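Local coordinates for protein beta-galactosidase (Geobacillus stearothermophilus, PDB 4OIF) that probably hydrolyses terminal non-reducing beta-D-galactose residues of beta-D-galactosides, as a zinc-binding, trimeric member of glycoside hydrolase family 42, at residues 196-201 against 215-220. Sequence-based numbering, arbitrary orientation.
Sequences WSHTYT and HTIHGL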
ATOM      1  N   TRP A 196       5.528 -29.096   6.597  1.00  8.59           N
ATOM      2  CA  TRP A 196       4.441 -28.838   5.643  1.00  8.74           C
ATOM      3  C   TRP A 196       4.518 -29.732   4.399  1.00  6.06           C
ATOM      4  O   TRP A 196       4.083 -29.341   3.317  1.00  3.89           O
ATOM      5  CB  TRP A 196       4.420 -27.356   5.231  1.00  7.45           C
ATOM      6  CG  TRP A 196       3.909 -26.462   6.321  1.00  5.58           C
ATOM      7  CD1 TRP A 196       3.437 -26.847   7.533  1.00  4.41           C
ATOM      8  CD2 TRP A 196       3.827 -25.035   6.294  1.00 10.70           C
ATOM      9  NE1 TRP A 196       3.063 -25.751   8.271  1.00  8.88           N
ATOM     10  CE2 TRP A 196       3.290 -24.623   7.530  1.00  7.96           C
ATOM     11  CE3 TRP A 196       4.170 -24.062   5.350  1.00 10.24           C
ATOM     12  CZ2 TRP A 196       3.091 -23.279   7.849  1.00  8.37           C
ATOM     13  CZ3 TRP A 196       3.963 -22.725   5.670  1.00  6.74           C
ATOM     14  CH2 TRP A 196       3.433 -22.348   6.907  1.00  7.35           C
ATOM     15  N   SER A 197       5.084 -30.924   4.578  1.00  5.96           N
ATOM     16  CA  SER A 197       5.032 -32.002   3.588  1.00 10.86           C
ATOM     17  C   SER A 197       5.654 -31.569   2.253  1.00  8.41           C
ATOM     18  O   SER A 197       5.180 -31.931   1.171  1.00  7.13           O
ATOM     19  CB  SER A 197       3.583 -32.480   3.398  1.00  5.02           C
ATOM     20  OG  SER A 197       3.542 -33.761   2.784  1.00  5.97           O
ATOM     21  N   HIS A 198       6.744 -30.818   2.358  1.00  6.33           N
ATOM     22  CA  HIS A 198       7.395 -30.208   1.213  1.00  7.59           C
ATOM     23  C   HIS A 198       8.561 -31.034   0.668  1.00  5.99           C
ATOM     24  O   HIS A 198       9.243 -30.606  -0.260  1.00  5.13           O
ATOM     25  CB  HIS A 198       7.872 -28.802   1.592  1.00  5.59           C
ATOM     26  CG  HIS A 198       6.762 -27.798   1.660  1.00  4.68           C
ATOM     27  ND1 HIS A 198       6.861 -26.614   2.365  1.00  3.41           N
ATOM     28  CD2 HIS A 198       5.527 -27.805   1.106  1.00  2.56           C
ATOM     29  CE1 HIS A 198       5.735 -25.934   2.234  1.00  5.34           C
ATOM     30  NE2 HIS A 198       4.910 -26.635   1.476  1.00  9.01           N
ATOM     31  N   THR A 199       8.768 -32.222   1.230  1.00  3.92           N
ATOM     32  CA  THR A 199       9.868 -33.085   0.810  1.00  4.87           C
ATOM     33  C   THR A 199       9.847 -33.368  -0.693  1.00  8.16           C
ATOM     34  O   THR A 199       8.829 -33.785  -1.256  1.00  5.60           O
ATOM     35  CB  THR A 199       9.852 -34.428   1.558  1.00  7.06           C
ATOM     36  OG1 THR A 199       9.778 -34.196   2.972  1.00  8.82           O
ATOM     37  CG2 THR A 199      11.107 -35.238   1.228  1.00  2.37           C
ATOM     38  N   TYR A 200      10.981 -33.128  -1.341  1.00  5.55           N
ATOM     39  CA  TYR A 200      11.073 -33.332  -2.781  1.00  6.98           C
ATOM     40  C   TYR A 200      11.525 -34.747  -3.076  1.00  8.11           C
ATOM     41  O   TYR A 200      12.488 -35.227  -2.485  1.00 13.68           O
ATOM     42  CB  TYR A 200      12.040 -32.328  -3.408  1.00  4.63           C
ATOM     43  CG  TYR A 200      11.622 -30.887  -3.264  1.00  8.13           C
ATOM     44  CD1 TYR A 200      10.581 -30.358  -4.030  1.00  7.85           C
ATOM     45  CD2 TYR A 200      12.261 -30.047  -2.361  1.00  6.07           C
ATOM     46  CE1 TYR A 200      10.196 -29.022  -3.909  1.00  5.99           C
ATOM     47  CE2 TYR A 200      11.887 -28.714  -2.236  1.00  4.60           C
ATOM     48  CZ  TYR A 200      10.859 -28.209  -3.012  1.00  5.59           C
ATOM     49  OH  TYR A 200      10.487 -26.889  -2.878  1.00  8.74           O
ATOM     50  N   THR A 201      10.846 -35.415  -4.000  1.00  8.92           N
ATOM     51  CA  THR A 201      11.203 -36.790  -4.328  1.00  8.33           C
ATOM     52  C   THR A 201      11.760 -36.913  -5.746  1.00 10.85           C
ATOM     53  O   THR A 201      12.084 -38.006  -6.199  1.00 18.09           O
ATOM     54  CB  THR A 201       9.999 -37.740  -4.142  1.00  7.71           C
ATOM     55  OG1 THR A 201       8.813 -37.144  -4.683  1.00  5.97           O
ATOM     56  CG2 THR A 201       9.783 -38.020  -2.664  1.00  3.50           C
ATOM     57  N   HIS A 215       7.046 -19.971  -1.177  1.00 10.49           N
ATOM     58  CA  HIS A 215       7.833 -18.858  -0.660  1.00 11.69           C
ATOM     59  C   HIS A 215       8.032 -19.014   0.844  1.00 12.39           C
ATOM     60  O   HIS A 215       8.453 -18.080   1.523  1.00 19.54           O
ATOM     61  CB  HIS A 215       7.157 -17.521  -0.984  1.00  9.79           C
ATOM     62  CG  HIS A 215       5.714 -17.478  -0.603  1.00 15.77           C
ATOM     63  ND1 HIS A 215       5.295 -17.281   0.696  1.00 18.10           N
ATOM     64  CD2 HIS A 215       4.591 -17.639  -1.344  1.00 19.60           C
ATOM     65  CE1 HIS A 215       3.974 -17.315   0.738  1.00 17.63           C
ATOM     66  NE2 HIS A 215       3.523 -17.530  -0.488  1.00 20.39           N
ATOM     67  N   THR A 216       7.724 -20.207   1.347  1.00  9.16           N
ATOM     68  CA  THR A 216       7.771 -20.505   2.775  1.00  8.46           C
ATOM     69  C   THR A 216       8.925 -21.442   3.158  1.00  8.86           C
ATOM     70  O   THR A 216       9.051 -21.835   4.325  1.00  9.09           O
ATOM     71  CB  THR A 216       6.449 -21.153   3.260  1.00  9.83           C
ATOM     72  OG1 THR A 216       6.300 -22.453   2.665  1.00  4.52           O
ATOM     73  CG2 THR A 216       5.259 -20.289   2.886  1.00  7.42           C
ATOM     74  N   ILE A 217       9.758 -21.816   2.189  1.00  7.44           N
ATOM     75  CA  ILE A 217      10.956 -22.596   2.499  1.00  7.71           C
ATOM     76  C   ILE A 217      12.190 -21.685   2.445  1.00  7.35           C
ATOM     77  O   ILE A 217      12.625 -21.275   1.371  1.00  8.86           O
ATOM     78  CB  ILE A 217      11.138 -23.800   1.542  1.00  7.10           C
ATOM     79  CG1 ILE A 217       9.839 -24.603   1.402  1.00  6.17           C
ATOM     80  CG2 ILE A 217      12.251 -24.708   2.035  1.00  5.71           C
ATOM     81  CD1 ILE A 217       9.950 -25.799   0.435  1.00  4.87           C
ATOM     82  N   HIS A 218      12.740 -21.372   3.616  1.00  4.27           N
ATOM     83  CA  HIS A 218      13.843 -20.430   3.733  1.00  5.68           C
ATOM     84  C   HIS A 218      15.069 -20.870   2.941  1.00  6.71           C
ATOM     85  O   HIS A 218      15.715 -20.056   2.290  1.00  8.22           O
ATOM     86  CB  HIS A 218      14.234 -20.234   5.201  1.00  4.86           C
ATOM     87  CG  HIS A 218      13.168 -19.593   6.042  1.00  6.02           C
ATOM     88  ND1 HIS A 218      12.628 -18.358   5.748  1.00  7.85           N
ATOM     89  CD2 HIS A 218      12.563 -20.006   7.183  1.00  5.21           C
ATOM     90  CE1 HIS A 218      11.727 -18.045   6.666  1.00  6.48           C
ATOM     91  NE2 HIS A 218      11.662 -19.031   7.542  1.00  4.66           N
ATOM     92  N   GLY A 219      15.390 -22.155   2.997  1.00  7.35           N
ATOM     93  CA  GLY A 219      16.580 -22.672   2.335  1.00  5.04           C
ATOM     94  C   GLY A 219      16.477 -22.542   0.830  1.00  6.72           C
ATOM     95  O   GLY A 219      17.469 -22.276   0.149  1.00  8.32           O
ATOM     96  N   LEU A 220      15.261 -22.723   0.314  1.00  9.29           N
ATOM     97  CA  LEU A 220      14.990 -22.495  -1.097  1.00  5.91           C
ATOM     98  C   LEU A 220      15.183 -21.020  -1.430  1.00  5.92           C
ATOM     99  O   LEU A 220      15.813 -20.693  -2.422  1.00  5.50           O
ATOM    100  CB  LEU A 220      13.576 -22.954  -1.470  1.00  3.37           C
ATOM    101  CG  LEU A 220      13.033 -22.518  -2.840  1.00  8.62           C
ATOM    102  CD1 LEU A 220      13.963 -22.925  -3.986  1.00  3.11           C
ATOM    103  CD2 LEU A 220      11.628 -23.061  -3.082  1.00  6.09           C
TER
HETATM  104  O   HOH W   1       7.724 -24.346   4.201  1.00 15.26           O
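Ile-217 runs its CG1-CD1 arm past the imidazole of His-198 in the opposite sense, CG1 lying 3.7 Å from His-198 ND1. The arm is fully extended (chi2 179°), so Ile-217 CD1 meets the phenol of Tyr-200 tip to tip, 3.5 Å from Tyr-200 OH. Leu-220 CD2 reaches the same hydroxyl from across, more loosely. Water 1 sits at the edge of the His-198 ring, in its plane: it accepts a weak hydrogen bond from His-198 ND1 (3.0 Å) and donates one to Thr-216 OG1 (2.8 Å). Thr-216 OG1, which also hydrogen-bonds to Glu-214, lies at the edge of the Trp-196 indole, near its plane, 3.8 Å from Trp-196 CE3. These side chains join a loop that follows helix 184-191 to the N-terminus of helix 218-246, where Ile-217 is the N-cap residue, in the part of the chain assigned to the TIM-barrel family, at an interface with a second subunit of the trimer. In that subunit Gly-118 O takes a hydrogen bond from His-198 NE2, and the ring of Phe-53 meets the Trp-196 indole with the planes at about 50°. An alanine in place of His-198 removes both ring nitrogens, and would probably weaken the tie to the second subunit and loosen the packing on Ile-217. Trp-196 O lies 3.0 Å above one face of the His-198 imidazole, toward its rim.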